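Local atomic coordinates of class D beta-lactamase (Fusobacterium nucleatum subsp. polymorphum, PDB entry 4IED), a protein that probably hydrolyses beta-lactam antibiotics, opening the lactam ring with water to give a substituted beta-amino acid, as a class D enzyme of the serine beta-lactamase fold. Residues E241-R244 / E245-N249; L150-A154 / M155-K159. All coordinates share one frame; numbering follows the deposited sequence. Where two conformers were deposited one is given.

Contact 1: residues E241-R244 / E245-N249; sequences EIVR and EYFKN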
loop_
_atom_site.group_PDB
_atom_site.type_symbol
_atom_site.label_atom_id
_atom_site.label_comp_id
_atom_site.label_asym_id
_atom_site.label_seq_id
_atom_site.Cartn_x
_atom_site.Cartn_y
_atom_site.Cartn_z
ATOM N N GLU A 241 -9.651 -3.109 -10.420
ATOM C CA GLU A 241 -10.713 -3.861 -11.071
ATOM C C GLU A 241 -10.654 -5.310 -10.639
ATOM O O GLU A 241 -11.684 -5.912 -10.284
ATOM C CB GLU A 241 -10.584 -3.757 -12.588
ATOM C CG GLU A 241 -11.063 -2.421 -13.133
ATOM C CD GLU A 241 -10.834 -2.277 -14.631
ATOM O OE1 GLU A 241 -10.454 -3.367 -15.291
ATOM O OE2 GLU A 241 -11.063 -1.127 -15.169
ATOM N N ILE A 242 -9.477 -5.941 -10.651
ATOM C CA ILE A 242 -9.400 -7.354 -10.341
ATOM C C ILE A 242 -9.757 -7.605 -8.873
ATOM O O ILE A 242 -10.492 -8.539 -8.525
ATOM C CB ILE A 242 -7.973 -7.939 -10.655
ATOM C CG1 ILE A 242 -7.807 -7.955 -12.171
ATOM C CG2 ILE A 242 -7.759 -9.284 -9.967
ATOM C CD1 ILE A 242 -6.381 -8.116 -12.619
ATOM N N VAL A 243 -9.207 -6.739 -8.014
ATOM C CA VAL A 243 -9.582 -6.854 -6.595
ATOM C C VAL A 243 -11.073 -6.730 -6.345
ATOM O O VAL A 243 -11.678 -7.614 -5.662
ATOM C CB VAL A 243 -8.779 -5.849 -5.752
ATOM C CG1 VAL A 243 -9.244 -5.898 -4.279
ATOM C CG2 VAL A 243 -7.302 -6.179 -5.827
ATOM N N ARG A 244 -11.708 -5.743 -6.970
ATOM C CA ARG A 244 -13.182 -5.613 -6.781
ATOM C C ARG A 244 -13.906 -6.769 -7.380
ATOM O O ARG A 244 -14.924 -7.214 -6.865
ATOM C CB ARG A 244 -13.617 -4.260 -7.370
ATOM C CG ARG A 244 -13.273 -3.061 -6.559
ATOM C CD ARG A 244 -13.683 -1.730 -7.171
ATOM N NE ARG A 244 -13.520 -0.636 -6.244
ATOM C CZ ARG A 244 -14.469 -0.245 -5.411
ATOM N NH1 ARG A 244 -15.626 -0.859 -5.316
ATOM N NH2 ARG A 244 -14.195 0.777 -4.594
ATOM N N GLU A 245 -13.444 -7.342 -8.507
ATOM C CA GLU A 245 -14.176 -8.444 -9.137
ATOM C C GLU A 245 -14.143 -9.644 -8.182
ATOM O O GLU A 245 -15.141 -10.336 -7.998
ATOM C CB GLU A 245 -13.589 -8.761 -10.535
ATOM C CG GLU A 245 -14.029 -7.735 -11.590
ATOM C CD GLU A 245 -13.612 -7.974 -13.031
ATOM O OE1 GLU A 245 -13.613 -9.149 -13.464
ATOM O OE2 GLU A 245 -13.397 -6.898 -13.730
ATOM N N TYR A 246 -13.002 -9.935 -7.562
ATOM C CA TYR A 246 -12.940 -11.040 -6.623
ATOM C C TYR A 246 -13.867 -10.777 -5.439
ATOM O O TYR A 246 -14.629 -11.684 -5.013
ATOM C CB TYR A 246 -11.485 -11.218 -6.095
ATOM C CG TYR A 246 -11.390 -12.208 -4.944
ATOM C CD1 TYR A 246 -11.400 -13.539 -5.211
ATOM C CD2 TYR A 246 -11.321 -11.799 -3.633
ATOM C CE1 TYR A 246 -11.387 -14.534 -4.231
ATOM C CE2 TYR A 246 -11.343 -12.776 -2.606
ATOM C CZ TYR A 246 -11.341 -14.109 -2.915
ATOM O OH TYR A 246 -11.290 -15.105 -1.937
ATOM N N PHE A 247 -13.818 -9.584 -4.846
ATOM C CA PHE A 247 -14.672 -9.324 -3.662
ATOM C C PHE A 247 -16.164 -9.242 -3.990
ATOM O O PHE A 247 -16.979 -9.570 -3.125
ATOM C CB PHE A 247 -14.172 -8.149 -2.873
ATOM C CG PHE A 247 -12.939 -8.447 -2.076
ATOM C CD1 PHE A 247 -13.025 -9.311 -0.961
ATOM C CD2 PHE A 247 -11.747 -7.857 -2.356
ATOM C CE1 PHE A 247 -11.952 -9.659 -0.266
ATOM C CE2 PHE A 247 -10.615 -8.213 -1.596
ATOM C CZ PHE A 247 -10.747 -9.062 -0.535
ATOM N N LYS A 248 -16.511 -8.993 -5.261
ATOM C CA LYS A 248 -17.923 -9.062 -5.671
ATOM C C LYS A 248 -18.296 -10.553 -5.790
ATOM O O LYS A 248 -19.425 -10.950 -5.339
ATOM C CB LYS A 248 -18.121 -8.332 -6.987
ATOM C CG LYS A 248 -18.217 -6.798 -6.786
ATOM C CD LYS A 248 -18.393 -5.972 -8.012
ATOM C CE LYS A 248 -17.270 -6.054 -9.068
ATOM N NZ LYS A 248 -17.649 -5.358 -10.292
ATOM N N ASN A 249 -17.408 -11.413 -6.312
ATOM C CA ASN A 249 -17.642 -12.862 -6.440
ATOM C C ASN A 249 -17.960 -13.554 -5.110
ATOM O O ASN A 249 -18.770 -14.452 -5.045
ATOM C CB ASN A 249 -16.410 -13.531 -7.067
ATOM C CG ASN A 249 -16.618 -15.019 -7.314
ATOM O OD1 ASN A 249 -16.007 -15.874 -6.662
ATOM N ND2 ASN A 249 -17.421 -15.328 -8.259
HETATM O O HOH W 1 -12.103 -5.187 -15.383
#
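F247 and V243 lie side by side, four residues apart on helix 238-249, the C-terminal helix that packs against the antiparallel sheet of the beta-lactamase fold. Their backbones are joined by the i to i+4 bond F247 N to V243 O, 3.0 Å long, with an N-H...O angle of 168°. From CB onward F247 follows the preceding turn. CB is 3.8 Å from V243 O. CG beside the backbone N (chi1 -74°) leans the ring out from the helix and back toward that turn, bringing CD2 to 3.3 Å from the same V243 O, an oblique approach. CD2 also meets V243 CG1 at 3.7 Å, and CE2 meets that methyl at 3.8 Å; CG1 sits in the ring plane, at its edge. One ring face receives Y246 CD2, 3.9 Å above the centre. The F247 side chain also packs on V252 and I253, in the segment after the helix. This apolar side faces the sheet: V243 and F247 touch strand 29-35 at F31 and V33, respectively.

The other flank is charged. A water probably joins E245 OE2 and E241 OE1, though E245 has two conformers and the bridge is doubtful; K25 forms a salt bridge with E245. R244 makes salt bridges through NE to E240 and through NH1 to E186. K248 bends at chi3 (-61°), which returns its CE to 3.4 Å from R244 O.

Contact 2: residues L150-A154 / M155-K159; sequences LKISA and MEQVK
S153 and E156 exchange two hydrogen bonds where a loop enters helix 154-165. S153 OG accepts from E156 N at 3.1 Å, with an N-H...O angle of 158°, and the return bond runs from S153 N to E156 OE1 at 3.0 Å. The second is not a flat approach: the donor meets OE1 on its anti side, 29° out of the carboxylate plane. A chi1 of 73° sets S153 OG between its own backbone N and carbonyl carbon, from where it reaches the E156 amide; the E156 chain, extended beyond CG, passes alongside OG, with CG 3.3 Å from it, and carries OE1 back to S153 N. Helical bonding starts at once, since S153 O takes Q157 N at 2.9 Å and A154 O takes V158 N.

I152 closes the next layer. Its CG1 rests on E156 CB at 3.5 Å, while CG2 meets Q157 OE1 at 3.7 Å, the I152 and Q157 side chains running at about a right angle. Both polar ends are fixed from beyond: E156 OE2 forms a salt bridge with R52, and Q157 OE1 is hydrogen-bonded to S58 OG, two residues before the carboxylated K60. A154 and V158 turn their small apolar groups to strands 29-35 and 221-229. Just upstream, K151 N bonds to OD1 of N134, a magnesium ligand seen in a crystal structure of this protein.

The reciprocal pair of side-chain-to-amide bonds, three residues apart with S153 as the N-cap, is a capping box, a common N-terminal helix-capping motif.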
loop_
_atom_site.group_PDB
_atom_site.type_symbol
_atom_site.label_atom_id
_atom_site.label_comp_id
_atom_site.label_asym_id
_atom_site.label_seq_id
_atom_site.Cartn_x
_atom_site.Cartn_y
_atom_site.Cartn_z
ATOM N N LEU A 150 14.696 -1.097 -1.352
ATOM C CA LEU A 150 13.634 -1.762 -0.550
ATOM C C LEU A 150 12.752 -2.607 -1.444
ATOM O O LEU A 150 12.334 -2.230 -2.553
ATOM C CB LEU A 150 12.785 -0.681 0.093
ATOM C CG LEU A 150 11.659 -1.148 1.099
ATOM C CD1 LEU A 150 12.289 -1.936 2.218
ATOM C CD2 LEU A 150 10.936 0.062 1.649
ATOM N N LYS A 151 12.422 -3.794 -0.948
ATOM C CA LYS A 151 11.497 -4.707 -1.663
ATOM C C LYS A 151 10.662 -5.435 -0.583
ATOM O O LYS A 151 11.106 -5.669 0.561
ATOM C CB LYS A 151 12.245 -5.757 -2.461
ATOM C CG LYS A 151 13.100 -5.247 -3.627
ATOM C CD LYS A 151 13.779 -6.426 -4.272
ATOM C CE LYS A 151 14.569 -5.940 -5.456
ATOM N NZ LYS A 151 15.266 -7.095 -6.048
ATOM N N ILE A 152 9.422 -5.752 -0.955
ATOM C CA ILE A 152 8.426 -6.459 -0.166
ATOM C C ILE A 152 7.535 -7.294 -1.012
ATOM O O ILE A 152 7.278 -6.942 -2.180
ATOM C CB ILE A 152 7.639 -5.465 0.748
ATOM C CG1 ILE A 152 6.824 -6.196 1.794
ATOM C CG2 ILE A 152 6.794 -4.551 -0.097
ATOM C CD1 ILE A 152 6.158 -5.305 2.896
ATOM N N SER A 153 7.109 -8.468 -0.511
ATOM C CA SER A 153 6.234 -9.331 -1.268
ATOM C C SER A 153 4.765 -9.098 -0.993
ATOM O O SER A 153 4.421 -8.480 -0.015
ATOM C CB SER A 153 6.600 -10.803 -1.041
ATOM O OG SER A 153 6.171 -11.173 0.285
ATOM N N ALA A 154 3.911 -9.606 -1.889
ATOM C CA ALA A 154 2.455 -9.492 -1.673
ATOM C C ALA A 154 2.115 -10.165 -0.337
ATOM O O ALA A 154 1.309 -9.653 0.392
ATOM C CB ALA A 154 1.663 -10.089 -2.875
ATOM N N MET A 155 2.709 -11.325 -0.068
ATOM C CA MET A 155 2.395 -12.065 1.173
ATOM C C MET A 155 2.819 -11.209 2.386
ATOM O O MET A 155 2.084 -11.149 3.396
ATOM C CB MET A 155 3.131 -13.424 1.233
ATOM C CG MET A 155 2.562 -14.361 2.237
ATOM S SD MET A 155 1.000 -15.057 1.711
ATOM C CE MET A 155 1.388 -16.084 0.431
ATOM N N GLU A 156 3.953 -10.548 2.352
ATOM C CA GLU A 156 4.440 -9.735 3.409
ATOM C C GLU A 156 3.535 -8.557 3.594
ATOM O O GLU A 156 3.286 -8.161 4.758
ATOM C CB GLU A 156 5.910 -9.314 3.051
ATOM C CG GLU A 156 6.929 -10.389 3.371
ATOM C CD GLU A 156 8.282 -10.103 2.855
ATOM O OE1 GLU A 156 8.556 -9.281 1.975
ATOM O OE2 GLU A 156 9.192 -10.877 3.372
ATOM N N GLN A 157 3.087 -7.918 2.525
ATOM C CA GLN A 157 2.164 -6.763 2.630
ATOM C C GLN A 157 0.893 -7.234 3.358
ATOM O O GLN A 157 0.404 -6.532 4.275
ATOM C CB GLN A 157 1.789 -6.228 1.288
ATOM C CG GLN A 157 2.939 -5.600 0.493
ATOM C CD GLN A 157 2.855 -4.124 0.315
ATOM O OE1 GLN A 157 3.323 -3.557 -0.793
ATOM N NE2 GLN A 157 2.348 -3.429 1.237
ATOM N N VAL A 158 0.306 -8.352 2.978
ATOM C CA VAL A 158 -0.929 -8.861 3.580
ATOM C C VAL A 158 -0.737 -9.076 5.062
ATOM O O VAL A 158 -1.629 -8.768 5.856
ATOM C CB VAL A 158 -1.383 -10.121 2.818
ATOM C CG1 VAL A 158 -2.516 -10.811 3.618
ATOM C CG2 VAL A 158 -1.870 -9.748 1.444
ATOM N N LYS A 159 0.398 -9.657 5.461
ATOM C CA LYS A 159 0.637 -9.886 6.899
ATOM C C LYS A 159 0.632 -8.587 7.675
ATOM O O LYS A 159 -0.011 -8.458 8.737
ATOM C CB LYS A 159 1.910 -10.707 7.101
ATOM C CG LYS A 159 1.818 -12.162 6.641
ATOM C CD LYS A 159 2.986 -13.077 6.947
ATOM C CE LYS A 159 2.822 -14.473 6.264
ATOM N NZ LYS A 159 4.099 -15.317 6.267
#

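Both contacts are local, made within or at the start of a helix, and both helices rest on strands 29-35 and 221-229; the contact centres are 20 Å apart and nothing touches between them. Contact 2 is buried, its centre 9 Å from the centre of the chain, whereas contact 1 lies 17 Å out and is only partly buried. Their chemistry differs too. In 150-159 side-chain oxygens of S153 and E156 accept from backbone N-H groups at the start of a buried helix. In 241-249, mid-helix, the backbone N-H groups are taken by i to i+4 bonds, and the side chains are sorted by which side of the helix faces the sheet, leaving a flank of charged side chains held by salt bridges.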